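Local coordinates for protein acyltransferase (Actinoplanes teichomyceticus, PDB 4Q38) that probably transfers long aliphatic acyl chains from acyl-CoA to the amino sugar of teicoplanin-type glycopeptide antibiotics, at residues 222-227 / 273-278; 260-263 / 268-271; 230-235 / 243-248. All coordinates share one frame; numbering follows the deposited sequence. Where two conformers were deposited one is given.

Interaction 1 (222-227 / 273-278). With TEC (2-amino-6-O-decanoyl-2-deoxy-beta-D-glucopyranose), chain E.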
loop_
_atom_site.group_PDB
_atom_site.type_symbol
_atom_site.label_atom_id
_atom_site.label_comp_id
_atom_site.label_asym_id
_atom_site.label_seq_id
_atom_site.Cartn_x
_atom_site.Cartn_y
_atom_site.Cartn_z
ATOM N N LYS A 222 9.264 4.475 -21.577
ATOM C CA LYS A 222 8.978 5.915 -21.624
ATOM C C LYS A 222 8.176 6.407 -20.424
ATOM O O LYS A 222 8.358 7.530 -19.989
ATOM C CB LYS A 222 8.229 6.323 -22.901
ATOM C CG LYS A 222 9.128 6.640 -24.082
ATOM C CD LYS A 222 8.900 5.656 -25.214
ATOM C CE LYS A 222 8.899 6.355 -26.567
ATOM N NZ LYS A 222 10.224 6.944 -26.912
ATOM N N ALA A 223 7.288 5.568 -19.904
ATOM C CA ALA A 223 6.499 5.937 -18.722
ATOM C C ALA A 223 7.382 5.902 -17.470
ATOM O O ALA A 223 7.326 6.804 -16.626
ATOM C CB ALA A 223 5.313 5.002 -18.571
ATOM N N TYR A 224 8.197 4.860 -17.362
ATOM C CA TYR A 224 9.185 4.752 -16.276
ATOM C C TYR A 224 10.134 5.970 -16.265
ATOM O O TYR A 224 10.371 6.576 -15.206
ATOM C CB TYR A 224 9.959 3.438 -16.417
ATOM C CG TYR A 224 11.220 3.307 -15.566
ATOM C CD1 TYR A 224 11.177 2.760 -14.285
ATOM C CD2 TYR A 224 12.457 3.694 -16.068
ATOM C CE1 TYR A 224 12.338 2.632 -13.520
ATOM C CE2 TYR A 224 13.616 3.570 -15.316
ATOM C CZ TYR A 224 13.555 3.041 -14.044
ATOM O OH TYR A 224 14.734 2.930 -13.319
ATOM N N ASP A 225 10.652 6.323 -17.442
ATOM C CA ASP A 225 11.606 7.423 -17.565
ATOM C C ASP A 225 10.989 8.774 -17.206
ATOM O O ASP A 225 11.644 9.606 -16.574
ATOM C CB ASP A 225 12.215 7.456 -18.969
ATOM C CG ASP A 225 13.263 6.380 -19.172
ATOM O OD1 ASP A 225 13.963 6.017 -18.197
ATOM O OD2 ASP A 225 13.400 5.901 -20.314
ATOM N N GLU A 226 9.729 8.981 -17.611
ATOM C CA GLU A 226 8.998 10.197 -17.266
ATOM C C GLU A 226 8.843 10.323 -15.760
ATOM O O GLU A 226 9.068 11.389 -15.192
ATOM C CB GLU A 226 7.619 10.230 -17.945
ATOM C CG GLU A 226 7.681 10.711 -19.377
ATOM C CD GLU A 226 8.310 12.079 -19.483
ATOM O OE1 GLU A 226 7.757 13.041 -18.892
ATOM O OE2 GLU A 226 9.360 12.190 -20.148
ATOM N N SER A 227 8.463 9.226 -15.111
ATOM C CA SER A 227 8.336 9.227 -13.659
ATOM C C SER A 227 9.654 9.562 -12.977
ATOM O O SER A 227 9.675 10.395 -12.080
ATOM C CB SER A 227 7.851 7.880 -13.143
ATOM O OG SER A 227 6.458 7.766 -13.216
ATOM N N ARG A 273 18.209 -3.436 -15.986
ATOM C CA ARG A 273 19.582 -3.210 -16.472
ATOM C C ARG A 273 20.183 -1.872 -16.052
ATOM O O ARG A 273 21.406 -1.742 -15.959
ATOM C CB ARG A 273 19.656 -3.364 -17.997
ATOM C CG ARG A 273 19.978 -4.784 -18.425
ATOM C CD ARG A 273 19.691 -5.017 -19.898
ATOM N NE ARG A 273 19.697 -6.447 -20.205
ATOM C CZ ARG A 273 19.032 -7.009 -21.212
ATOM N NH1 ARG A 273 18.292 -6.267 -22.024
ATOM N NH2 ARG A 273 19.099 -8.318 -21.400
ATOM N N PHE A 274 19.333 -0.883 -15.791
ATOM C CA PHE A 274 19.802 0.399 -15.277
ATOM C C PHE A 274 20.105 0.379 -13.768
ATOM O O PHE A 274 20.740 1.294 -13.252
ATOM C CB PHE A 274 18.792 1.508 -15.590
ATOM C CG PHE A 274 18.569 1.743 -17.064
ATOM C CD1 PHE A 274 19.544 2.361 -17.842
ATOM C CD2 PHE A 274 17.371 1.371 -17.668
ATOM C CE1 PHE A 274 19.332 2.589 -19.197
ATOM C CE2 PHE A 274 17.153 1.597 -19.022
ATOM C CZ PHE A 274 18.133 2.206 -19.788
ATOM N N TRP A 275 19.647 -0.655 -13.063
ATOM C CA TRP A 275 19.774 -0.711 -11.605
ATOM C C TRP A 275 21.083 -1.280 -11.137
ATOM O O TRP A 275 21.642 -2.166 -11.772
ATOM C CB TRP A 275 18.607 -1.494 -11.001
ATOM C CG TRP A 275 17.346 -0.680 -11.066
ATOM C CD1 TRP A 275 16.608 -0.346 -12.200
ATOM C CD2 TRP A 275 16.649 -0.030 -9.945
ATOM N NE1 TRP A 275 15.535 0.447 -11.867
ATOM C CE2 TRP A 275 15.503 0.677 -10.530
ATOM C CE3 TRP A 275 16.858 0.041 -8.568
ATOM C CZ2 TRP A 275 14.610 1.402 -9.748
ATOM C CZ3 TRP A 275 15.959 0.784 -7.796
ATOM C CH2 TRP A 275 14.854 1.442 -8.373
ATOM N N THR A 276 21.576 -0.762 -10.019
ATOM C CA THR A 276 22.767 -1.297 -9.359
ATOM C C THR A 276 22.320 -2.011 -8.092
ATOM O O THR A 276 21.820 -1.372 -7.164
ATOM C CB THR A 276 23.753 -0.178 -8.990
ATOM O OG1 THR A 276 24.072 0.588 -10.158
ATOM C CG2 THR A 276 25.048 -0.760 -8.398
ATOM N N LEU A 277 22.466 -3.335 -8.067
ATOM C CA LEU A 277 22.027 -4.125 -6.925
ATOM C C LEU A 277 23.040 -3.992 -5.799
ATOM O O LEU A 277 24.247 -4.008 -6.045
ATOM C CB LEU A 277 21.842 -5.593 -7.311
ATOM C CG LEU A 277 20.826 -5.875 -8.427
ATOM C CD1 LEU A 277 20.674 -7.379 -8.604
ATOM C CD2 LEU A 277 19.480 -5.211 -8.129
ATOM N N THR A 278 22.550 -3.840 -4.573
ATOM C CA THR A 278 23.428 -3.532 -3.438
ATOM C C THR A 278 23.463 -4.634 -2.382
ATOM O O THR A 278 24.335 -4.631 -1.516
ATOM C CB THR A 278 23.036 -2.198 -2.763
ATOM O OG1 THR A 278 21.637 -2.210 -2.441
ATOM C CG2 THR A 278 23.326 -1.032 -3.684
HETATM C CAV TEC E . 12.770 -3.066 -12.992
HETATM C CAU TEC E . 11.898 -1.873 -12.674
HETATM C CAT TEC E . 12.308 -1.171 -11.406
HETATM C CAS TEC E . 12.608 -2.141 -10.297
HETATM C CAR TEC E . 12.427 -1.458 -8.974
HETATM C CAQ TEC E . 11.194 -2.008 -8.356
HETATM C CAP TEC E . 10.897 -1.433 -7.015
HETATM C CAO TEC E . 9.465 -1.747 -6.742
HETATM C CAN TEC E . 9.198 -1.847 -5.293
HETATM C CAM TEC E . 7.721 -1.891 -5.003
HETATM O OAW TEC E . 6.904 -1.739 -5.878
HETATM O O6 TEC E . 7.436 -2.242 -3.737
HETATM C C6 TEC E . 6.541 -1.473 -2.957
HETATM C C5 TEC E . 5.263 -2.265 -2.585
HETATM O O5 TEC E . 4.963 -2.186 -1.224
HETATM C C1 TEC E . 4.061 -3.322 -1.115
HETATM O O1 TEC E . 4.021 -3.993 0.000
HETATM C C2 TEC E . 2.689 -2.838 -1.493
HETATM N N2 TEC E . 1.772 -3.959 -1.380
HETATM C C3 TEC E . 2.875 -2.543 -2.906
HETATM O O3 TEC E . 1.781 -1.826 -3.103
HETATM C C4 TEC E . 4.072 -1.695 -3.250
HETATM O O4 TEC E . 4.294 -1.806 -4.525
#

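Interaction 2 (260-263 / 268-271). With COA (coenzyme A), chain D.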
loop_
_atom_site.group_PDB
_atom_site.type_symbol
_atom_site.label_atom_id
_atom_site.label_comp_id
_atom_site.label_asym_id
_atom_site.label_seq_id
_atom_site.Cartn_x
_atom_site.Cartn_y
_atom_site.Cartn_z
ATOM N N GLU A 260 16.667 -15.856 -16.880
ATOM C CA GLU A 260 16.524 -17.229 -17.374
ATOM C C GLU A 260 15.224 -17.457 -18.144
ATOM O O GLU A 260 15.156 -18.336 -19.002
ATOM C CB GLU A 260 16.573 -18.225 -16.216
ATOM C CG GLU A 260 17.972 -18.504 -15.691
ATOM C CD GLU A 260 18.056 -19.757 -14.842
ATOM O OE1 GLU A 260 18.815 -19.734 -13.854
ATOM O OE2 GLU A 260 17.378 -20.764 -15.154
ATOM N N TYR A 261 14.193 -16.673 -17.828
ATOM C CA TYR A 261 12.834 -16.990 -18.272
ATOM C C TYR A 261 12.212 -15.928 -19.162
ATOM O O TYR A 261 11.493 -16.251 -20.101
ATOM C CB TYR A 261 11.923 -17.233 -17.066
ATOM C CG TYR A 261 12.420 -18.290 -16.113
ATOM C CD1 TYR A 261 12.108 -19.640 -16.312
ATOM C CD2 TYR A 261 13.200 -17.949 -15.011
ATOM C CE1 TYR A 261 12.566 -20.615 -15.441
ATOM C CE2 TYR A 261 13.658 -18.917 -14.133
ATOM C CZ TYR A 261 13.338 -20.248 -14.358
ATOM O OH TYR A 261 13.788 -21.208 -13.489
ATOM N N LEU A 262 12.484 -14.662 -18.862
ATOM C CA LEU A 262 11.885 -13.561 -19.604
ATOM C C LEU A 262 12.777 -13.162 -20.757
ATOM O O LEU A 262 14.001 -13.221 -20.647
ATOM C CB LEU A 262 11.625 -12.365 -18.689
ATOM C CG LEU A 262 10.714 -12.623 -17.483
ATOM C CD1 LEU A 262 10.595 -11.371 -16.621
ATOM C CD2 LEU A 262 9.341 -13.124 -17.913
ATOM N N THR A 263 12.163 -12.756 -21.861
ATOM C CA THR A 263 12.924 -12.415 -23.054
ATOM C C THR A 263 13.284 -10.934 -23.094
ATOM O O THR A 263 12.997 -10.181 -22.156
ATOM C CB THR A 263 12.216 -12.864 -24.353
ATOM O OG1 THR A 263 10.849 -12.450 -24.325
ATOM C CG2 THR A 263 12.263 -14.384 -24.491
ATOM N N ILE A 268 10.570 -5.449 -17.506
ATOM C CA ILE A 268 11.365 -5.714 -16.298
ATOM C C ILE A 268 12.842 -5.920 -16.660
ATOM O O ILE A 268 13.720 -5.237 -16.122
ATOM C CB ILE A 268 10.784 -6.897 -15.487
ATOM C CG1 ILE A 268 9.439 -6.478 -14.859
ATOM C CG2 ILE A 268 11.761 -7.361 -14.404
ATOM C CD1 ILE A 268 8.602 -7.606 -14.290
ATOM N N ILE A 269 13.107 -6.819 -17.605
ATOM C CA ILE A 269 14.486 -7.105 -18.009
ATOM C C ILE A 269 15.189 -5.840 -18.490
ATOM O O ILE A 269 16.241 -5.476 -17.945
ATOM C CB ILE A 269 14.566 -8.249 -19.052
ATOM C CG1 ILE A 269 13.911 -9.522 -18.498
ATOM C CG2 ILE A 269 16.020 -8.528 -19.448
ATOM C CD1 ILE A 269 14.608 -10.126 -17.291
ATOM N N GLN A 270 14.596 -5.144 -19.464
ATOM C CA GLN A 270 15.194 -3.922 -20.020
ATOM C C GLN A 270 15.500 -2.883 -18.936
ATOM O O GLN A 270 16.608 -2.348 -18.875
ATOM C CB GLN A 270 14.281 -3.292 -21.079
ATOM C CG GLN A 270 14.053 -4.120 -22.333
ATOM C CD GLN A 270 12.831 -3.651 -23.109
ATOM O OE1 GLN A 270 12.709 -2.474 -23.461
ATOM N NE2 GLN A 270 11.916 -4.574 -23.378
ATOM N N LEU A 271 14.530 -2.627 -18.060
ATOM C CA LEU A 271 14.684 -1.570 -17.061
ATOM C C LEU A 271 15.574 -1.953 -15.867
ATOM O O LEU A 271 16.285 -1.098 -15.340
ATOM C CB LEU A 271 13.318 -1.047 -16.580
ATOM C CG LEU A 271 12.413 -0.410 -17.653
ATOM C CD1 LEU A 271 11.021 -0.156 -17.080
ATOM C CD2 LEU A 271 13.028 0.870 -18.204
HETATM N N1A COA D . 1.229 -11.023 -13.419
HETATM C C2A COA D . 1.151 -11.814 -14.507
HETATM N N3A COA D . 1.863 -11.609 -15.630
HETATM C C4A COA D . 2.718 -10.558 -15.714
HETATM C C5A COA D . 2.856 -9.645 -14.565
HETATM C C6A COA D . 2.040 -9.939 -13.366
HETATM N N6A COA D . 2.098 -9.173 -12.249
HETATM N N7A COA D . 3.757 -8.714 -14.930
HETATM C C8A COA D . 4.163 -8.999 -16.189
HETATM N N9A COA D . 3.530 -10.092 -16.659
HETATM C C1B COA D . 3.723 -10.720 -17.987
HETATM C C2B COA D . 3.539 -9.761 -19.149
HETATM O O2B COA D . 2.174 -9.709 -19.552
HETATM C C3B COA D . 4.453 -10.362 -20.196
HETATM O O3B COA D . 3.811 -11.514 -20.747
HETATM P P3B COA D . 4.181 -12.146 -22.192
HETATM O O7A COA D . 3.580 -11.167 -23.153
HETATM O O8A COA D . 3.544 -13.507 -22.112
HETATM O O9A COA D . 5.690 -12.207 -22.236
HETATM C C4B COA D . 5.633 -10.848 -19.360
HETATM O O4B COA D . 5.076 -11.174 -18.084
HETATM C C5B COA D . 6.767 -9.829 -19.212
HETATM O O5B COA D . 6.285 -8.657 -18.531
HETATM P P1A COA D . 7.130 -7.298 -18.426
HETATM O O1A COA D . 7.090 -6.525 -19.716
HETATM O O2A COA D . 8.464 -7.659 -17.826
HETATM O O3A COA D . 6.295 -6.482 -17.298
HETATM P P2A COA D . 5.032 -5.522 -17.568
HETATM O O4A COA D . 5.525 -4.133 -17.874
HETATM O O5A COA D . 4.055 -6.156 -18.523
HETATM O O6A COA D . 4.352 -5.552 -16.108
HETATM C CBP COA D . 4.130 -4.631 -13.837
HETATM C CCP COA D . 5.060 -5.033 -14.977
HETATM C CDP COA D . 5.039 -4.166 -12.711
HETATM C CEP COA D . 3.246 -3.495 -14.310
HETATM C CAP COA D . 3.269 -5.837 -13.389
HETATM O OAP COA D . 4.113 -6.946 -13.074
HETATM C C9P COA D . 2.346 -5.611 -12.205
HETATM O O9P COA D . 1.309 -4.987 -12.343
HETATM N N8P COA D . 2.701 -6.154 -11.036
HETATM C C7P COA D . 1.997 -5.875 -9.795
HETATM C C6P COA D . 2.639 -4.704 -9.052
HETATM C C5P COA D . 4.048 -5.054 -8.601
HETATM O O5P COA D . 4.484 -6.192 -8.736
HETATM N N4P COA D . 4.764 -4.052 -8.083
HETATM C C3P COA D . 6.032 -4.273 -7.393
HETATM C C2P COA D . 5.860 -4.803 -5.978
HETATM S S1P COA D . 7.487 -5.054 -5.191
#

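Interaction 3 (230-235 / 243-248)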
loop_
_atom_site.group_PDB
_atom_site.type_symbol
_atom_site.label_atom_id
_atom_site.label_comp_id
_atom_site.label_asym_id
_atom_site.label_seq_id
_atom_site.Cartn_x
_atom_site.Cartn_y
_atom_site.Cartn_z
ATOM N N ARG A 230 10.407 13.134 -12.981
ATOM C CA ARG A 230 9.535 13.953 -12.142
ATOM C C ARG A 230 9.986 13.992 -10.670
ATOM O O ARG A 230 9.646 14.915 -9.933
ATOM C CB ARG A 230 8.095 13.436 -12.236
ATOM C CG ARG A 230 7.438 13.763 -13.579
ATOM C CD ARG A 230 6.046 13.160 -13.714
ATOM N NE ARG A 230 5.143 13.662 -12.679
ATOM C CZ ARG A 230 3.834 13.415 -12.622
ATOM N NH1 ARG A 230 3.242 12.686 -13.569
ATOM N NH2 ARG A 230 3.114 13.928 -11.626
ATOM N N ALA A 231 10.759 12.995 -10.259
ATOM C CA ALA A 231 10.998 12.761 -8.840
ATOM C C ALA A 231 11.728 13.925 -8.164
ATOM O O ALA A 231 11.185 14.536 -7.252
ATOM C CB ALA A 231 11.729 11.440 -8.629
ATOM N N ARG A 232 12.936 14.252 -8.623
ATOM C CA ARG A 232 13.709 15.299 -7.966
ATOM C C ARG A 232 13.014 16.673 -7.988
ATOM O O ARG A 232 12.932 17.332 -6.946
ATOM C CB ARG A 232 15.143 15.358 -8.502
ATOM C CG ARG A 232 16.177 15.548 -7.408
ATOM C CD ARG A 232 17.521 14.955 -7.795
ATOM N NE ARG A 232 18.027 15.530 -9.040
ATOM C CZ ARG A 232 19.001 16.434 -9.123
ATOM N NH1 ARG A 232 19.605 16.884 -8.027
ATOM N NH2 ARG A 232 19.376 16.883 -10.316
ATOM N N PRO A 233 12.489 17.105 -9.159
ATOM C CA PRO A 233 11.783 18.399 -9.157
ATOM C C PRO A 233 10.591 18.427 -8.197
ATOM O O PRO A 233 10.353 19.439 -7.525
ATOM C CB PRO A 233 11.272 18.534 -10.599
ATOM C CG PRO A 233 12.158 17.660 -11.405
ATOM C CD PRO A 233 12.608 16.536 -10.513
ATOM N N PHE A 234 9.840 17.328 -8.134
ATOM C CA PHE A 234 8.693 17.278 -7.251
ATOM C C PHE A 234 9.113 17.425 -5.784
ATOM O O PHE A 234 8.602 18.281 -5.069
ATOM C CB PHE A 234 7.920 15.969 -7.416
ATOM C CG PHE A 234 6.683 15.896 -6.559
ATOM C CD1 PHE A 234 5.505 16.519 -6.962
ATOM C CD2 PHE A 234 6.699 15.216 -5.348
ATOM C CE1 PHE A 234 4.355 16.453 -6.175
ATOM C CE2 PHE A 234 5.564 15.152 -4.549
ATOM C CZ PHE A 234 4.387 15.765 -4.967
ATOM N N PHE A 235 10.040 16.582 -5.346
ATOM C CA PHE A 235 10.432 16.605 -3.934
ATOM C C PHE A 235 11.268 17.823 -3.533
ATOM O O PHE A 235 11.118 18.343 -2.416
ATOM C CB PHE A 235 11.055 15.271 -3.523
ATOM C CG PHE A 235 10.045 14.146 -3.461
ATOM C CD1 PHE A 235 9.266 13.953 -2.322
ATOM C CD2 PHE A 235 9.830 13.320 -4.566
ATOM C CE1 PHE A 235 8.315 12.938 -2.266
ATOM C CE2 PHE A 235 8.882 12.301 -4.521
ATOM C CZ PHE A 235 8.130 12.105 -3.366
ATOM N N GLY A 243 15.946 16.411 0.214
ATOM C CA GLY A 243 17.199 16.435 -0.557
ATOM C C GLY A 243 17.759 15.101 -1.040
ATOM O O GLY A 243 18.965 14.950 -1.156
ATOM N N ALA A 244 16.896 14.139 -1.353
ATOM C CA ALA A 244 17.349 12.857 -1.887
ATOM C C ALA A 244 18.007 13.017 -3.258
ATOM O O ALA A 244 17.569 13.837 -4.068
ATOM C CB ALA A 244 16.175 11.884 -1.998
ATOM N N ARG A 245 19.029 12.209 -3.524
ATOM C CA ARG A 245 19.659 12.161 -4.852
ATOM C C ARG A 245 19.473 10.817 -5.545
ATOM O O ARG A 245 19.709 10.692 -6.754
ATOM C CB ARG A 245 21.166 12.474 -4.739
ATOM C CG ARG A 245 21.475 13.880 -4.236
ATOM C CD ARG A 245 20.916 14.949 -5.165
ATOM N NE ARG A 245 21.292 14.691 -6.553
ATOM C CZ ARG A 245 22.288 15.295 -7.200
ATOM N NH1 ARG A 245 23.020 16.231 -6.600
ATOM N NH2 ARG A 245 22.541 14.969 -8.465
ATOM N N VAL A 246 19.040 9.811 -4.784
ATOM C CA VAL A 246 18.978 8.419 -5.236
ATOM C C VAL A 246 17.592 7.805 -4.954
ATOM O O VAL A 246 16.994 8.114 -3.926
ATOM C CB VAL A 246 20.044 7.585 -4.478
ATOM C CG1 VAL A 246 19.994 6.123 -4.874
ATOM C CG2 VAL A 246 21.450 8.149 -4.697
ATOM N N ALA A 247 17.127 6.916 -5.831
ATOM C CA ALA A 247 15.939 6.123 -5.578
ATOM C C ALA A 247 16.385 4.713 -5.247
ATOM O O ALA A 247 17.278 4.167 -5.909
ATOM C CB ALA A 247 15.011 6.113 -6.791
ATOM N N TRP A 248 15.755 4.139 -4.220
ATOM C CA TRP A 248 16.017 2.760 -3.858
ATOM C C TRP A 248 14.799 1.924 -4.107
ATOM O O TRP A 248 13.664 2.374 -3.934
ATOM C CB TRP A 248 16.459 2.658 -2.405
ATOM C CG TRP A 248 17.858 3.182 -2.164
ATOM C CD1 TRP A 248 18.257 4.510 -2.018
ATOM C CD2 TRP A 248 19.093 2.400 -2.035
ATOM N NE1 TRP A 248 19.612 4.598 -1.808
ATOM C CE2 TRP A 248 20.173 3.367 -1.816
ATOM C CE3 TRP A 248 19.402 1.048 -2.086
ATOM C CZ2 TRP A 248 21.488 2.972 -1.643
ATOM C CZ3 TRP A 248 20.732 0.665 -1.913
ATOM C CH2 TRP A 248 21.749 1.605 -1.698
#

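Interaction 1 (222-227 / 273-278)
Y224 OH comes obliquely to W275 NE1 across the acyl pocket of the GNAT-like domain, the indole coming from the loop just before strand 276-277 and the phenol from the first turns of helix 221-238. In W275 the side chain leaves CB with CG beside the backbone N and anti to the carbonyl carbon (chi1 -73°), and together with chi2 (70°) this brings NE1 near Y224 OH. CD1 is the first ring atom to approach the tyrosine, 3.9 Å from Y224 OH. NE1 follows at 3.0 Å from Y224 OH and donates to it, but the N-H...O angle of 127° makes this a weak, strongly bent hydrogen bond. From NE1 onward the indole also meets the decanoyl chain of the bound ligand, which passes over one face of the ring: W275 CE2 is 3.8 Å from TEC CAT, and CZ2 on the six-membered ring is 3.7 Å from TEC CAR, which lies above the plane near the rim. Further out, W275 CH2 is 3.8 Å from TEC CAR. The indole thus has a polar point at NE1 and an apolar surface for the tail. In Y224 CB points toward the other segment, and CG, anti to the backbone N, carries the ring on to W275; the ring also touches L219, a CoA-binding residue. W275, a residue of the ligand pocket, packs on V335 of strand 331-336 and on L254. The tail stays within range of the bonding atom as well, TEC CAT lying 3.6 Å from W275 NE1.

Interaction 2 (260-263 / 268-271)
L262 and I269 face each other where the chain doubles back from the irregular segment 260-263 into helix 267-272, with their CA atoms 7.1 Å apart. E260 still has 3-10 character, whereas L262 and T263 are extended (psi 145° at L262), and the four residues that follow bring the chain round to the helix. Residues 268-271 are regularly helical, near the amino end of a short helix that presents its first N-H groups to coenzyme A and forms part of the CoA site of the GNAT-like domain. Between the two segments the contact is mainly apolar. L262 touches through its root rather than its branched end: L262 CB lies 3.7 Å from I269 CG1. The isoleucine sets CG1 anti to its own carbonyl carbon, and the further bend at chi2 (-65°) brings CD1 within 4.0 Å of L262 CB. I269 CG1 also brushes the T263 carbonyl, 3.8 Å from T263 O, while the hydroxyl of T263 is engaged by D265. The L262 side chain also packs on S313 and L314 of helix 313-323, and S313 is another CoA-binding residue.

The neighbouring I268 is the one that meets the cofactor. Its backbone N donates to COA O2A on the pyrophosphate at 3.1 Å and 164°, a nearly straight bond, and its CG1 lies 3.3 Å from the same oxygen. I268 touches TEC too, so it serves both pockets. S266 and N267 add their own bonds to coenzyme A, and S266 OG also accepts from the N of I269. Dispersion packing of I269 against L262 thus sits beside a polar helix end whose N-H groups, and probably its dipole, favour the negatively charged pyrophosphate.

Interaction 3 (230-235 / 243-248)
R232 and R245 come together through bent side chains. In R232 chi1 sits at -138°, away from any staggered position, and a turn at chi3 (57°) lays the guanidinium across toward the strand. R245 starts off in the direction away from the helix and is folded back by turns at chi2 and chi3. The two guanidinium groups then stack almost flat, their centres 4.0 Å apart and their planes inclined by 22°. R232 NH1 lies over one face of the R245 group near its rim, 3.1 Å from R245 NE and 3.2 Å from R245 CZ. NH1 and NE are both donors, so this is a stacking contact between like charges and not a hydrogen bond. A partial offset probably comes from the chain end: R232 NE donates to the O of P338, the last residue, whose carboxylate would be expected to balance some of the positive charge. Closer to the backbone, R232 CD passes 3.9 Å from A244 O, which brings the aliphatic part of the arginine against the turn before strand 246-251. On the helix, P233 brings no N-H, and the helix is kinked there. The contact joins the helix to the following strand of the beta-alpha-beta unit 206-211, 221-238, 246-251, the right-handed crossover between parallel strands expected in a GNAT fold.

Helix 221-238 joins interaction 1 to interaction 3: Y224 in its early turns lies beside the acyl tail, and R232, two turns on, faces the strand; the centres of interactions 1 and 3 are 13 Å apart. W275 bridges them on the sheet side, its CZ3 lying 4.1 Å from A247 O. Interaction 2, also centred 13 Å from interaction 1, reaches it through packing of Y224 CD2 on L271 CD2 at 3.6 Å. Thus helix 267-272 meets the coenzyme pyrophosphate at its start and the phenol beside the decanoyl chain further along. Interactions 2 and 3 lie 26 Å apart centre to centre and do not touch; of the three, the arginine stack makes no contact with either ligand.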